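Local coordinates for protein disulfide-isomerase A4 (Rattus norvegicus, PDB 3EC3) that catalyses the rearrangement of disulfide bonds in proteins in the endoplasmic reticulum, this fragment comprising two of its noncatalytic thioredoxin-like domains, at residues V137-V142 with A172-E177; D194-I199 with M209-F214. The protein carries 1 engineered substitution. All blocks are in the same frame, centred on the assembly; numbering follows the deposited sequence.

Contact 1 of 2, residues V137-V142 with A172-E177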
loop_
_atom_site.group_PDB
_atom_site.type_symbol
_atom_site.label_atom_id
_atom_site.label_comp_id
_atom_site.label_asym_id
_atom_site.label_seq_id
_atom_site.Cartn_x
_atom_site.Cartn_y
_atom_site.Cartn_z
ATOM N N VAL A 137 11.787 -2.280 -5.379
ATOM C CA VAL A 137 11.770 -0.850 -5.048
ATOM C C VAL A 137 12.227 0.022 -6.206
ATOM O O VAL A 137 13.273 -0.240 -6.787
ATOM C CB VAL A 137 12.675 -0.529 -3.841
ATOM C CG1 VAL A 137 12.486 0.996 -3.443
ATOM C CG2 VAL A 137 12.327 -1.456 -2.643
ATOM N N VAL A 138 11.447 1.059 -6.535
ATOM C CA VAL A 138 11.813 2.019 -7.574
ATOM C C VAL A 138 12.100 3.385 -6.919
ATOM O O VAL A 138 11.226 3.994 -6.279
ATOM C CB VAL A 138 10.753 2.098 -8.712
ATOM C CG1 VAL A 138 11.087 3.198 -9.731
ATOM C CG2 VAL A 138 10.616 0.723 -9.424
ATOM N N TYR A 139 13.342 3.849 -7.085
ATOM C CA TYR A 139 13.818 5.053 -6.414
ATOM C C TYR A 139 13.834 6.281 -7.335
ATOM O O TYR A 139 14.379 6.239 -8.445
ATOM C CB TYR A 139 15.256 4.850 -5.920
ATOM C CG TYR A 139 15.474 3.682 -4.983
ATOM C CD1 TYR A 139 15.849 2.440 -5.474
ATOM C CD2 TYR A 139 15.350 3.831 -3.604
ATOM C CE1 TYR A 139 16.081 1.357 -4.618
ATOM C CE2 TYR A 139 15.572 2.737 -2.733
ATOM C CZ TYR A 139 15.932 1.511 -3.262
ATOM O OH TYR A 139 16.162 0.419 -2.447
ATOM N N TYR A 140 13.287 7.374 -6.841
ATOM C CA TYR A 140 13.322 8.650 -7.543
ATOM C C TYR A 140 12.898 9.782 -6.624
ATOM O O TYR A 140 12.789 9.597 -5.430
ATOM C CB TYR A 140 12.503 8.642 -8.857
ATOM C CG TYR A 140 11.003 8.384 -8.740
ATOM C CD1 TYR A 140 10.506 7.076 -8.662
ATOM C CD2 TYR A 140 10.089 9.444 -8.780
ATOM C CE1 TYR A 140 9.138 6.828 -8.611
ATOM C CE2 TYR A 140 8.701 9.214 -8.714
ATOM C CZ TYR A 140 8.248 7.891 -8.632
ATOM O OH TYR A 140 6.914 7.643 -8.592
ATOM N N SER A 141 12.665 10.966 -7.182
ATOM C CA SER A 141 12.194 12.083 -6.366
ATOM C C SER A 141 10.688 11.986 -6.181
ATOM O O SER A 141 9.924 12.282 -7.107
ATOM C CB SER A 141 12.609 13.431 -7.004
ATOM O OG SER A 141 12.058 14.515 -6.289
ATOM N N VAL A 142 10.246 11.554 -4.997
ATOM C CA VAL A 142 8.808 11.250 -4.778
ATOM C C VAL A 142 8.165 12.434 -4.081
ATOM O O VAL A 142 8.588 12.799 -2.997
ATOM C CB VAL A 142 8.627 9.933 -3.934
ATOM C CG1 VAL A 142 7.138 9.726 -3.553
ATOM C CG2 VAL A 142 9.139 8.732 -4.746
ATOM N N ALA A 172 7.086 -1.046 -4.729
ATOM C CA ALA A 172 6.894 0.247 -4.061
ATOM C C ALA A 172 7.766 1.278 -4.743
ATOM O O ALA A 172 8.837 0.928 -5.313
ATOM C CB ALA A 172 7.265 0.141 -2.582
ATOM N N ILE A 173 7.352 2.543 -4.689
ATOM C CA ILE A 173 8.267 3.612 -5.091
ATOM C C ILE A 173 8.887 4.144 -3.785
ATOM O O ILE A 173 8.283 4.035 -2.702
ATOM C CB ILE A 173 7.520 4.744 -5.863
ATOM C CG1 ILE A 173 6.506 5.429 -4.935
ATOM C CG2 ILE A 173 6.928 4.186 -7.223
ATOM C CD1 ILE A 173 5.888 6.705 -5.557
ATOM N N ALA A 174 10.089 4.700 -3.875
ATOM C CA ALA A 174 10.814 5.160 -2.694
ATOM C C ALA A 174 11.554 6.443 -3.061
ATOM O O ALA A 174 12.038 6.588 -4.194
ATOM C CB ALA A 174 11.803 4.096 -2.203
ATOM N N ASP A 175 11.596 7.392 -2.125
ATOM C CA ASP A 175 12.303 8.635 -2.406
ATOM C C ASP A 175 13.822 8.409 -2.349
ATOM O O ASP A 175 14.322 7.801 -1.410
ATOM C CB ASP A 175 11.898 9.750 -1.444
ATOM C CG ASP A 175 12.599 11.040 -1.766
ATOM O OD1 ASP A 175 13.529 11.407 -1.036
ATOM O OD2 ASP A 175 12.315 11.626 -2.819
ATOM N N GLU A 176 14.544 8.900 -3.353
ATOM C CA GLU A 176 16.004 8.592 -3.466
ATOM C C GLU A 176 16.855 9.212 -2.358
ATOM O O GLU A 176 17.904 8.647 -1.995
ATOM C CB GLU A 176 16.563 8.969 -4.844
ATOM C CG GLU A 176 16.315 10.404 -5.234
ATOM C CD GLU A 176 16.664 10.707 -6.689
ATOM O OE1 GLU A 176 17.229 9.833 -7.382
ATOM O OE2 GLU A 176 16.399 11.847 -7.133
ATOM N N GLU A 177 16.406 10.354 -1.841
ATOM C CA GLU A 177 17.048 11.076 -0.717
ATOM C C GLU A 177 16.736 10.390 0.612
ATOM O O GLU A 177 17.649 10.116 1.405
ATOM C CB GLU A 177 16.563 12.533 -0.635
ATOM C CG GLU A 177 17.284 13.519 -1.541
ATOM C CD GLU A 177 17.378 14.950 -0.951
ATOM O OE1 GLU A 177 17.353 15.112 0.295
ATOM O OE2 GLU A 177 17.488 15.917 -1.745
HETATM O O HOH W 1 14.020 13.480 -3.691
#
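The Tyr140 ring takes the CG2 methyl of Ile173 at its edge, 3.7 Å from Tyr140 CE1, while Val142 CG2 from its own segment sits above the centre of one face. Tyr140 chi1 of 62° sets CG between the backbone N and the carbonyl carbon; the ring's CE1 edge and OH run past Ile173, whose CD1 is 3.3 Å from Tyr140 OH, and that hydroxyl hydrogen-bonds to Thr152 O. Val137 CG1 lies near the rim of one face of the Tyr139 ring, and Ala174 CB meets Tyr139 CD2 obliquely at 3.8 Å. Val137 CG1 and Ala174 CB, 3.4 Å apart, are closer than usual van der Waals contact, so a residue as small as alanine suits this place. The Tyr139 hydroxyl hydrogen-bonds to Glu182 OE2.

Between the two sets of side chains, strands 135-140 and 170-175 run parallel, joined through helix 149-163 as a beta-alpha-beta crossover of the second, b', thioredoxin-like domain of this fragment. Val138 N to Ala172 O, Ala174 N to Val138 O and Tyr140 N to Ala174 O form the ladder, which Glu176 N to Tyr140 O continues at 2.8 Å; Ile173 and Val138 turn to the face covered by the helix, which suits branched aliphatic residues.

Where the strands part, Asp175 extends its carboxylate, CG anti to the backbone N, and OD2 accepts Val142 N at 3.0 Å with its anti lone pair, in a nearly straight bond, while OD1 accepts Asp178 N. Replacing Asp175 with an alanine would probably leave the Val142 and Asp178 amides without these acceptors and the loop after Tyr140 less firmly tied. A water donates a hydrogen bond to Asp175 OD2 and bonds weakly to Ser141 OG.

Contact 2 of 2, residues D194-I199 with M209-F214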
loop_
_atom_site.group_PDB
_atom_site.type_symbol
_atom_site.label_atom_id
_atom_site.label_comp_id
_atom_site.label_asym_id
_atom_site.label_seq_id
_atom_site.Cartn_x
_atom_site.Cartn_y
_atom_site.Cartn_z
ATOM N N ASP A 194 17.693 9.466 -13.560
ATOM C CA ASP A 194 16.787 10.009 -12.548
ATOM C C ASP A 194 15.985 8.965 -11.785
ATOM O O ASP A 194 15.413 9.281 -10.742
ATOM C CB ASP A 194 15.818 11.013 -13.173
ATOM C CG ASP A 194 16.499 12.281 -13.571
ATOM O OD1 ASP A 194 17.732 12.233 -13.748
ATOM O OD2 ASP A 194 15.816 13.316 -13.702
ATOM N N VAL A 195 15.935 7.744 -12.309
ATOM C CA VAL A 195 15.117 6.674 -11.716
ATOM C C VAL A 195 15.924 5.394 -11.665
ATOM O O VAL A 195 16.543 5.022 -12.646
ATOM C CB VAL A 195 13.820 6.426 -12.525
ATOM C CG1 VAL A 195 12.934 5.421 -11.796
ATOM C CG2 VAL A 195 13.049 7.749 -12.747
ATOM N N ASN A 196 15.911 4.718 -10.525
ATOM C CA ASN A 196 16.705 3.497 -10.338
ATOM C C ASN A 196 15.874 2.430 -9.657
ATOM O O ASN A 196 14.823 2.750 -9.088
ATOM C CB ASN A 196 17.933 3.824 -9.495
ATOM C CG ASN A 196 18.972 4.585 -10.277
ATOM O OD1 ASN A 196 19.676 4.006 -11.097
ATOM N ND2 ASN A 196 19.068 5.888 -10.038
ATOM N N ALA A 197 16.309 1.165 -9.725
ATOM C CA ALA A 197 15.482 0.081 -9.159
ATOM C C ALA A 197 16.327 -1.002 -8.504
ATOM O O ALA A 197 17.446 -1.279 -8.941
ATOM C CB ALA A 197 14.561 -0.520 -10.233
ATOM N N ALA A 198 15.782 -1.576 -7.436
ATOM C CA ALA A 198 16.394 -2.708 -6.751
ATOM C C ALA A 198 15.353 -3.768 -6.361
ATOM O O ALA A 198 14.137 -3.496 -6.302
ATOM C CB ALA A 198 17.204 -2.223 -5.526
ATOM N N ILE A 199 15.831 -4.977 -6.099
ATOM C CA ILE A 199 15.013 -6.006 -5.510
ATOM C C ILE A 199 15.625 -6.473 -4.195
ATOM O O ILE A 199 16.803 -6.808 -4.145
ATOM C CB ILE A 199 14.839 -7.215 -6.472
ATOM C CG1 ILE A 199 14.179 -6.744 -7.775
ATOM C CG2 ILE A 199 14.051 -8.362 -5.750
ATOM C CD1 ILE A 199 13.892 -7.783 -8.795
HETATM N N MSE A 209 19.435 -2.773 -10.219
HETATM C CA MSE A 209 19.216 -2.716 -11.667
HETATM C C MSE A 209 20.283 -1.894 -12.359
HETATM O O MSE A 209 20.530 -0.751 -11.985
HETATM C CB MSE A 209 17.834 -2.153 -12.040
HETATM C CG MSE A 209 17.557 -2.177 -13.554
HETATM SE SE MSE A 209 15.830 -1.447 -14.032
HETATM C CE MSE A 209 16.316 0.087 -14.945
ATOM N N GLU A 210 20.899 -2.511 -13.369
ATOM C CA GLU A 210 21.802 -1.853 -14.306
ATOM C C GLU A 210 21.175 -0.565 -14.830
ATOM O O GLU A 210 20.210 -0.627 -15.608
ATOM C CB GLU A 210 22.064 -2.801 -15.480
ATOM C CG GLU A 210 22.955 -2.251 -16.544
ATOM C CD GLU A 210 24.401 -2.565 -16.277
ATOM O OE1 GLU A 210 24.803 -2.607 -15.094
ATOM O OE2 GLU A 210 25.135 -2.778 -17.257
ATOM N N PRO A 211 21.703 0.606 -14.395
ATOM C CA PRO A 211 21.185 1.913 -14.817
ATOM C C PRO A 211 20.976 2.022 -16.328
ATOM O O PRO A 211 21.890 1.758 -17.116
ATOM C CB PRO A 211 22.271 2.884 -14.346
ATOM C CG PRO A 211 22.809 2.243 -13.141
ATOM C CD PRO A 211 22.827 0.764 -13.452
ATOM N N GLU A 212 19.755 2.387 -16.704
ATOM C CA GLU A 212 19.339 2.483 -18.094
ATOM C C GLU A 212 18.247 3.529 -18.114
ATOM O O GLU A 212 17.655 3.805 -17.062
ATOM C CB GLU A 212 18.746 1.144 -18.520
ATOM C CG GLU A 212 18.406 1.038 -20.000
ATOM C CD GLU A 212 17.278 0.064 -20.249
ATOM O OE1 GLU A 212 16.233 0.503 -20.777
ATOM O OE2 GLU A 212 17.424 -1.131 -19.892
ATOM N N GLU A 213 17.950 4.106 -19.278
ATOM C CA GLU A 213 16.770 4.971 -19.366
ATOM C C GLU A 213 15.539 4.161 -18.902
ATOM O O GLU A 213 15.230 3.074 -19.414
ATOM C CB GLU A 213 16.626 5.639 -20.745
ATOM C CG GLU A 213 17.393 7.000 -20.823
ATOM C CD GLU A 213 17.638 7.541 -22.244
ATOM O OE1 GLU A 213 16.941 8.501 -22.655
ATOM O OE2 GLU A 213 18.555 7.038 -22.943
ATOM N N PHE A 214 14.897 4.663 -17.858
ATOM C CA PHE A 214 13.900 3.892 -17.152
ATOM C C PHE A 214 12.581 3.876 -17.899
ATOM O O PHE A 214 12.016 4.919 -18.255
ATOM C CB PHE A 214 13.695 4.450 -15.741
ATOM C CG PHE A 214 12.960 3.528 -14.846
ATOM C CD1 PHE A 214 11.580 3.626 -14.702
ATOM C CD2 PHE A 214 13.643 2.552 -14.142
ATOM C CE1 PHE A 214 10.896 2.761 -13.873
ATOM C CE2 PHE A 214 12.960 1.675 -13.299
ATOM C CZ PHE A 214 11.594 1.776 -13.172
HETATM O O HOH W 2 18.697 1.139 -11.524
#
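Val195 CG1 (chi1 -174°) and Phe214 CG (chi1 -165°) both stand anti to their backbone N, and the two side chains cross at about a right angle. The Val195 CG1 methyl sits over the centre of one ring face, 3.6 Å from the centroid and 12° off the ring normal, a CH-pi contact. The branch at CB lets one methyl press on the whole face, Val195 CG1 lying 3.6 to 4.1 Å from all six ring carbons of Phe214. Ala197 CB lies at the ring's edge, 4.1 Å from Phe214 CE2, and its small size also admits selenomethionine Met209, whose SE lies 4.1 Å from Ala197 CB.

The backbone is tied by one direct bond, Met209 N to Ala197 O at 2.8 Å. Next to it a single water bridges the segments: it accepts from Ala197 N and donates to Met209 O, at 2.7 Å, and to Asn196 OD1. That amide oxygen is also bonded to Ser191 OG, so two partners grip it.

The loop 209-214 follows the hairpin of strands 196-200 and 206-208 in the thioredoxin-like fold and leads into helix 216-227, where Phe222 packs on Met209. Val195 and Phe214 both also touch Val138 of strand 135-140 and Trp155 of helix 149-163.

Contacts 1 and 2 follow one another along the chain within the second, b', of the fragment's two thioredoxin-like domains, their centres about 11 Å apart. Strand 135-140 lies between the two partner strands: parallel to 170-175 in contact 1 and antiparallel to 196-200, which carries contact 2. Probable backbone hydrogen bonds stitch the two contacts together, Tyr139 N to Asn196 O at 2.7 Å and Val137 N to Ala198 O at 2.8 Å. Under the helix 149-163 the hydrophobic packing is also continuous, with Val138 CG1 at 3.6 Å from Val195 CG1. These domains are noncatalytic, so the continuity describes the core of the fold and not a redox site.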